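Local coordinates for uncharacterized protein (Bacteroides cellulosilyticus, PDB 5JVK) that probably hydrolyses O-glycosidic bonds as a family 39 glycoside hydrolase, acting on carbohydrate chains in a gut bacterium, at residues Ala201-Ala205 / Val239-Val244. Coordinates in Å, arbitrary orientation, origin at the centre of the assembly. Numbering follows the deposited sequence.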
ATOM      1  N   ALA A 201      -8.858 -18.212 -20.695  1.00 43.99           N
ATOM      2  CA  ALA A 201      -7.678 -19.004 -20.328  1.00 43.46           C
ATOM      3  C   ALA A 201      -6.504 -18.816 -21.283  1.00 43.42           C
ATOM      4  O   ALA A 201      -5.369 -18.627 -20.840  1.00 43.70           O
ATOM      5  CB  ALA A 201      -8.043 -20.477 -20.236  1.00 43.30           C
ATOM      6  N   ASN A 202      -6.779 -18.866 -22.584  1.00 43.11           N
ATOM      7  CA  ASN A 202      -5.742 -18.678 -23.603  1.00 43.15           C
ATOM      8  C   ASN A 202      -5.273 -17.224 -23.716  1.00 42.96           C
ATOM      9  O   ASN A 202      -4.129 -16.980 -24.107  1.00 42.86           O
ATOM     10  CB  ASN A 202      -6.219 -19.185 -24.971  1.00 43.07           C
ATOM     11  CG  ASN A 202      -6.443 -20.691 -24.996  1.00 43.16           C
ATOM     12  OD1 ASN A 202      -5.692 -21.456 -24.388  1.00 42.66           O
ATOM     13  ND2 ASN A 202      -7.472 -21.127 -25.716  1.00 43.98           N
ATOM     14  N   ALA A 203      -6.145 -16.271 -23.380  1.00 43.02           N
ATOM     15  CA  ALA A 203      -5.777 -14.847 -23.361  1.00 43.34           C
ATOM     16  C   ALA A 203      -4.795 -14.524 -22.236  1.00 43.57           C
ATOM     17  O   ALA A 203      -3.814 -13.809 -22.452  1.00 43.80           O
ATOM     18  CB  ALA A 203      -7.017 -13.975 -23.236  1.00 43.41           C
ATOM     19  N   LEU A 204      -5.071 -15.045 -21.040  1.00 43.39           N
ATOM     20  CA  LEU A 204      -4.165 -14.896 -19.897  1.00 43.33           C
ATOM     21  C   LEU A 204      -2.867 -15.668 -20.123  1.00 42.85           C
ATOM     22  O   LEU A 204      -1.785 -15.159 -19.824  1.00 43.88           O
ATOM     23  CB  LEU A 204      -4.833 -15.366 -18.595  1.00 43.56           C
ATOM     24  CG  LEU A 204      -4.000 -15.336 -17.304  1.00 43.10           C
ATOM     25  CD1 LEU A 204      -3.423 -13.952 -17.046  1.00 43.16           C
ATOM     26  CD2 LEU A 204      -4.840 -15.793 -16.123  1.00 43.25           C
ATOM     27  N   ALA A 205      -2.987 -16.892 -20.640  1.00 41.78           N
ATOM     28  CA  ALA A 205      -1.825 -17.734 -20.954  1.00 41.27           C
ATOM     29  C   ALA A 205      -0.859 -17.062 -21.930  1.00 41.14           C
ATOM     30  O   ALA A 205       0.355 -17.223 -21.803  1.00 40.74           O
ATOM     31  CB  ALA A 205      -2.277 -19.078 -21.499  1.00 41.18           C
ATOM     32  N   VAL A 239     -10.415 -24.342 -16.052  1.00 40.88           N
ATOM     33  CA  VAL A 239      -9.845 -24.211 -17.397  1.00 40.75           C
ATOM     34  C   VAL A 239      -8.590 -23.328 -17.364  1.00 40.66           C
ATOM     35  O   VAL A 239      -7.567 -23.694 -17.941  1.00 41.10           O
ATOM     36  CB  VAL A 239     -10.877 -23.635 -18.404  1.00 40.70           C
ATOM     37  CG1 VAL A 239     -10.273 -23.503 -19.801  1.00 40.69           C
ATOM     38  CG2 VAL A 239     -12.129 -24.505 -18.443  1.00 40.43           C
ATOM     39  N   VAL A 240      -8.673 -22.182 -16.683  1.00 40.34           N
ATOM     40  CA  VAL A 240      -7.574 -21.197 -16.645  1.00 39.93           C
ATOM     41  C   VAL A 240      -6.300 -21.722 -15.968  1.00 39.38           C
ATOM     42  O   VAL A 240      -5.202 -21.494 -16.474  1.00 39.63           O
ATOM     43  CB  VAL A 240      -8.023 -19.862 -15.980  1.00 39.74           C
ATOM     44  CG1 VAL A 240      -6.842 -18.929 -15.711  1.00 39.91           C
ATOM     45  CG2 VAL A 240      -9.043 -19.154 -16.859  1.00 39.57           C
ATOM     46  N   TYR A 241      -6.447 -22.411 -14.837  1.00 38.57           N
ATOM     47  CA  TYR A 241      -5.286 -22.842 -14.048  1.00 38.34           C
ATOM     48  C   TYR A 241      -4.325 -23.775 -14.805  1.00 39.51           C
ATOM     49  O   TYR A 241      -3.134 -23.476 -14.874  1.00 40.26           O
ATOM     50  CB  TYR A 241      -5.716 -23.450 -12.705  1.00 37.22           C
ATOM     51  CG  TYR A 241      -4.559 -23.829 -11.804  1.00 36.47           C
ATOM     52  CD1 TYR A 241      -3.892 -22.863 -11.043  1.00 35.89           C
ATOM     53  CD2 TYR A 241      -4.130 -25.154 -11.705  1.00 35.81           C
ATOM     54  CE1 TYR A 241      -2.832 -23.207 -10.212  1.00 34.90           C
ATOM     55  CE2 TYR A 241      -3.071 -25.507 -10.878  1.00 35.41           C
ATOM     56  CZ  TYR A 241      -2.426 -24.531 -10.133  1.00 35.02           C
ATOM     57  OH  TYR A 241      -1.380 -24.884  -9.317  1.00 34.55           O
ATOM     58  N   PRO A 242      -4.828 -24.890 -15.381  1.00 41.25           N
ATOM     59  CA  PRO A 242      -3.914 -25.743 -16.161  1.00 41.97           C
ATOM     60  C   PRO A 242      -3.381 -25.082 -17.442  1.00 41.73           C
ATOM     61  O   PRO A 242      -2.215 -25.280 -17.778  1.00 41.65           O
ATOM     62  CB  PRO A 242      -4.768 -26.976 -16.493  1.00 41.88           C
ATOM     63  CG  PRO A 242      -6.175 -26.504 -16.392  1.00 41.89           C
ATOM     64  CD  PRO A 242      -6.177 -25.482 -15.298  1.00 41.55           C
ATOM     65  N   THR A 243      -4.223 -24.310 -18.132  1.00 42.09           N
ATOM     66  CA  THR A 243      -3.816 -23.569 -19.339  1.00 42.90           C
ATOM     67  C   THR A 243      -2.652 -22.609 -19.076  1.00 44.13           C
ATOM     68  O   THR A 243      -1.718 -22.525 -19.876  1.00 45.01           O
ATOM     69  CB  THR A 243      -4.984 -22.742 -19.926  1.00 42.38           C
ATOM     70  OG1 THR A 243      -6.151 -23.561 -20.043  1.00 42.58           O
ATOM     71  CG2 THR A 243      -4.634 -22.188 -21.303  1.00 42.34           C
ATOM     72  N   VAL A 244      -2.720 -21.894 -17.956  1.00 45.32           N
ATOM     73  CA  VAL A 244      -1.714 -20.890 -17.603  1.00 45.79           C
ATOM     74  C   VAL A 244      -0.450 -21.519 -16.997  1.00 45.77           C
ATOM     75  O   VAL A 244       0.660 -21.120 -17.345  1.00 46.06           O
ATOM     76  CB  VAL A 244      -2.306 -19.822 -16.651  1.00 46.34           C
ATOM     77  CG1 VAL A 244      -1.225 -18.882 -16.146  1.00 47.26           C
ATOM     78  CG2 VAL A 244      -3.395 -19.021 -17.354  1.00 46.43           C
TER
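Two alanines set the spacing between segments 201-205 and 239-244, on helices 194-211 and 229-247; the segment axes approach to 8.6 Å and cross at -35°. The CA atoms of Ala201 and Val240 are 4.3 Å apart, those of Ala205 and Val244 4.6 Å. Ala201 CB sits among Val239, Val240 and Thr243, 3.7 Å from Val240 CA and 3.6 Å from Thr243 OG1. With chi1 at m, Thr243 OG1 donates a 2.5 Å hydrogen bond to Val239 O one turn back, so the hydroxyl is satisfied within its own helix and CG2 is turned across the interface, 3.9 Å from Ala205 CB and 3.3 Å from Asn202 OD1. On the barrel side, Leu204 in its tp rotamer brings CD2 to 3.7 Å from Val240 CG1 and CG to 3.7 Å from Val244 CG2. Leu204 and Val240 also meet Leu220 of strand 217-220. No hydrogen bond joins the segments; such apolar packing of successive, roughly parallel helices over the strand between them is characteristic of a (beta/alpha)8 TIM barrel, the catalytic fold of family 39 glycoside hydrolases.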